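Local coordinates for Serine/threonine-protein kinase-like protein ACR4 (Arabidopsis thaliana, PDB 7A0J) that is a membrane receptor kinase, here its extracellular beta-propeller domain, that acts with the CLE40 peptide to control formative cell division in root meristems, at residues P68-N73 / Y99-L104. Sequence-based numbering, arbitrary orientation.
Sequences PYCWGN and YHLCGL. With EDO (1,2-ethanediol), chain G.
Leu101 meets Pro68 and Cys70 through a single methyl group, CD2. Cys70 SG lies 3.6 Å from Leu101 CD2, and Pro68 CB lies 3.8 Å from the same Leu101 CD2. The methyl therefore touches both the sulfur and the flank of the proline ring. With CG of Leu101 anti to the backbone N (chi1 175°) and chi2 near 67°, CD2 is the branch that meets them. Pro68 and Cys70 are two residues apart on strand 68-72, so both point to the same side, toward Leu101. The disulfide to Cys59 limits how far the Cys70 sulfur can swing, and Leu101 touches Cys59 as well. Val94 touches both Pro68 and Leu101, and Trp126 also packs on Pro68.

The outer side of strand 68-72 is partly open to solvent. Tyr69 points away from Leu101 and leans on Pro43 and Leu62. A 1,2-ethanediol, probably from the crystallisation liquor, sits at the edge of its ring. Tyr69 OH makes a short hydrogen bond of 2.5 Å to EDO O2, and either group could be the donor. This bond is no part of the blade-to-blade contact.

The two strands belong to neighbouring sheets, in repeats 2 and 3 of the seven-repeat propeller. The contact thus joins successive blades face to face. No hydrogen bond crosses between the strands, so here the blades meet through buried apolar packing, with one disulfide sulfur taking part.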
ATOM      1  N   PRO A  68       4.530  -6.491 -12.223  1.00 37.08           N
ATOM      2  CA  PRO A  68       4.967  -5.282 -11.531  1.00 35.46           C
ATOM      3  C   PRO A  68       5.868  -4.439 -12.447  1.00 35.07           C
ATOM      4  O   PRO A  68       6.620  -5.008 -13.219  1.00 36.14           O
ATOM      5  CB  PRO A  68       5.725  -5.777 -10.289  1.00 35.76           C
ATOM      6  CG  PRO A  68       6.028  -7.241 -10.556  1.00 37.77           C
ATOM      7  CD  PRO A  68       5.024  -7.719 -11.585  1.00 38.53           C
ATOM      8  N   TYR A  69       5.740  -3.113 -12.361  1.00 33.92           N
ATOM      9  CA  TYR A  69       6.557  -2.124 -13.112  1.00 33.72           C
ATOM     10  C   TYR A  69       6.834  -0.924 -12.204  1.00 32.62           C
ATOM     11  O   TYR A  69       5.873  -0.215 -11.837  1.00 31.86           O
ATOM     12  CB  TYR A  69       5.848  -1.691 -14.397  1.00 34.23           C
ATOM     13  CG  TYR A  69       6.688  -0.836 -15.311  1.00 34.40           C
ATOM     14  CD1 TYR A  69       7.540  -1.411 -16.242  1.00 35.90           C
ATOM     15  CD2 TYR A  69       6.644   0.548 -15.245  1.00 33.63           C
ATOM     16  CE1 TYR A  69       8.320  -0.637 -17.086  1.00 36.22           C
ATOM     17  CE2 TYR A  69       7.415   1.338 -16.084  1.00 34.09           C
ATOM     18  CZ  TYR A  69       8.256   0.743 -17.008  1.00 35.27           C
ATOM     19  OH  TYR A  69       9.020   1.506 -17.844  1.00 36.35           O
ATOM     20  N   CYS A  70       8.106  -0.724 -11.845  1.00 32.70           N
ATOM     21  CA  CYS A  70       8.571   0.356 -10.936  1.00 32.35           C
ATOM     22  C   CYS A  70       9.313   1.430 -11.738  1.00 31.95           C
ATOM     23  O   CYS A  70       9.963   1.088 -12.745  1.00 32.45           O
ATOM     24  CB  CYS A  70       9.466  -0.199  -9.836  1.00 33.48           C
ATOM     25  SG  CYS A  70       8.698  -1.549  -8.904  1.00 35.03           S
ATOM     26  N   TRP A  71       9.207   2.685 -11.298  1.00 31.30           N
ATOM     27  CA  TRP A  71       9.980   3.831 -11.844  1.00 31.46           C
ATOM     28  C   TRP A  71      10.444   4.727 -10.692  1.00 31.54           C
ATOM     29  O   TRP A  71       9.832   4.675  -9.601  1.00 31.02           O
ATOM     30  CB  TRP A  71       9.171   4.587 -12.905  1.00 31.20           C
ATOM     31  CG  TRP A  71       7.911   5.237 -12.423  1.00 30.55           C
ATOM     32  CD1 TRP A  71       7.745   6.551 -12.099  1.00 30.41           C
ATOM     33  CD2 TRP A  71       6.619   4.623 -12.274  1.00 30.41           C
ATOM     34  NE1 TRP A  71       6.449   6.795 -11.739  1.00 30.16           N
ATOM     35  CE2 TRP A  71       5.733   5.631 -11.834  1.00 30.25           C
ATOM     36  CE3 TRP A  71       6.125   3.325 -12.455  1.00 30.68           C
ATOM     37  CZ2 TRP A  71       4.388   5.377 -11.570  1.00 30.37           C
ATOM     38  CZ3 TRP A  71       4.795   3.077 -12.198  1.00 30.73           C
ATOM     39  CH2 TRP A  71       3.941   4.090 -11.760  1.00 30.57           C
ATOM     40  N   GLY A  72      11.505   5.498 -10.937  1.00 32.19           N
ATOM     41  CA  GLY A  72      12.264   6.238  -9.915  1.00 33.03           C
ATOM     42  C   GLY A  72      13.722   5.822  -9.934  1.00 34.64           C
ATOM     43  O   GLY A  72      14.221   5.463 -11.018  1.00 35.19           O
ATOM     44  N   ASN A  73      14.381   5.858  -8.776  1.00 35.83           N
ATOM     45  CA  ASN A  73      15.823   5.537  -8.639  1.00 38.02           C
ATOM     46  C   ASN A  73      16.082   5.080  -7.199  1.00 39.77           C
ATOM     47  O   ASN A  73      16.048   5.932  -6.291  1.00 40.41           O
ATOM     48  CB  ASN A  73      16.695   6.725  -9.055  1.00 38.69           C
ATOM     49  CG  ASN A  73      18.130   6.339  -9.344  1.00 40.69           C
ATOM     50  OD1 ASN A  73      18.575   5.255  -8.973  1.00 41.43           O
ATOM     51  ND2 ASN A  73      18.862   7.220 -10.008  1.00 41.50           N
ATOM     52  N   TYR A  99      12.251  -0.763   1.003  1.00 48.50           N
ATOM     53  CA  TYR A  99      13.361  -1.237   0.134  1.00 49.83           C
ATOM     54  C   TYR A  99      13.043  -2.619  -0.452  1.00 48.76           C
ATOM     55  O   TYR A  99      13.990  -3.351  -0.788  1.00 50.18           O
ATOM     56  CB  TYR A  99      14.668  -1.290   0.931  1.00 53.59           C
ATOM     57  CG  TYR A  99      14.928  -0.081   1.794  1.00 55.71           C
ATOM     58  CD1 TYR A  99      15.175   1.160   1.226  1.00 55.94           C
ATOM     59  CD2 TYR A  99      14.932  -0.173   3.177  1.00 57.93           C
ATOM     60  CE1 TYR A  99      15.418   2.277   2.009  1.00 58.08           C
ATOM     61  CE2 TYR A  99      15.170   0.935   3.974  1.00 60.00           C
ATOM     62  CZ  TYR A  99      15.415   2.165   3.389  1.00 60.06           C
ATOM     63  OH  TYR A  99      15.651   3.264   4.163  1.00 62.60           O
ATOM     64  N   HIS A 100      11.759  -2.963  -0.589  1.00 46.84           N
ATOM     65  CA  HIS A 100      11.315  -4.270  -1.143  1.00 46.27           C
ATOM     66  C   HIS A 100       9.954  -4.124  -1.831  1.00 44.18           C
ATOM     67  O   HIS A 100       9.188  -3.213  -1.468  1.00 42.94           O
ATOM     68  CB  HIS A 100      11.304  -5.350  -0.047  1.00 47.95           C
ATOM     69  CG  HIS A 100       9.998  -5.483   0.664  1.00 47.06           C
ATOM     70  ND1 HIS A 100       9.715  -4.801   1.831  1.00 47.80           N
ATOM     71  CD2 HIS A 100       8.896  -6.205   0.371  1.00 45.93           C
ATOM     72  CE1 HIS A 100       8.496  -5.104   2.229  1.00 47.00           C
ATOM     73  NE2 HIS A 100       7.970  -5.959   1.348  1.00 45.91           N
ATOM     74  N   LEU A 101       9.688  -5.012  -2.792  1.00 44.12           N
ATOM     75  CA  LEU A 101       8.384  -5.169  -3.484  1.00 43.08           C
ATOM     76  C   LEU A 101       7.995  -6.650  -3.449  1.00 43.94           C
ATOM     77  O   LEU A 101       8.874  -7.487  -3.719  1.00 44.91           O
ATOM     78  CB  LEU A 101       8.529  -4.670  -4.925  1.00 42.31           C
ATOM     79  CG  LEU A 101       7.303  -4.867  -5.815  1.00 41.41           C
ATOM     80  CD1 LEU A 101       6.154  -3.989  -5.347  1.00 40.81           C
ATOM     81  CD2 LEU A 101       7.639  -4.576  -7.269  1.00 41.23           C
ATOM     82  N   CYS A 102       6.738  -6.955  -3.115  1.00 43.16           N
ATOM     83  CA  CYS A 102       6.155  -8.324  -3.162  1.00 42.96           C
ATOM     84  C   CYS A 102       4.997  -8.351  -4.162  1.00 42.57           C
ATOM     85  O   CYS A 102       4.221  -7.378  -4.191  1.00 43.20           O
ATOM     86  CB  CYS A 102       5.670  -8.783  -1.792  1.00 44.36           C
ATOM     87  SG  CYS A 102       7.014  -9.084  -0.616  1.00 46.30           S
ATOM     88  N   GLY A 103       4.907  -9.424  -4.953  1.00 42.14           N
ATOM     89  CA  GLY A 103       3.824  -9.663  -5.924  1.00 42.66           C
ATOM     90  C   GLY A 103       3.095 -10.963  -5.631  1.00 43.04           C
ATOM     91  O   GLY A 103       3.775 -11.993  -5.461  1.00 42.48           O
ATOM     92  N   LEU A 104       1.762 -10.918  -5.562  1.00 44.24           N
ATOM     93  CA  LEU A 104       0.898 -12.120  -5.429  1.00 45.23           C
ATOM     94  C   LEU A 104       0.782 -12.785  -6.806  1.00 46.27           C
ATOM     95  O   LEU A 104       0.024 -12.270  -7.652  1.00 46.83           O
ATOM     96  CB  LEU A 104      -0.469 -11.707  -4.873  1.00 45.97           C
ATOM     97  CG  LEU A 104      -1.404 -12.855  -4.497  1.00 46.63           C
ATOM     98  CD1 LEU A 104      -0.772 -13.751  -3.441  1.00 46.81           C
ATOM     99  CD2 LEU A 104      -2.742 -12.321  -4.010  1.00 47.63           C
TER
HETATM  100  C1  EDO G 401       8.703   4.637 -19.909  1.00 57.36           C
HETATM  101  O1  EDO G 401       8.102   3.429 -20.323  1.00 58.24           O
HETATM  102  C2  EDO G 401       8.401   4.985 -18.499  1.00 56.98           C
HETATM  103  O2  EDO G 401       8.865   4.029 -17.565  1.00 55.75           O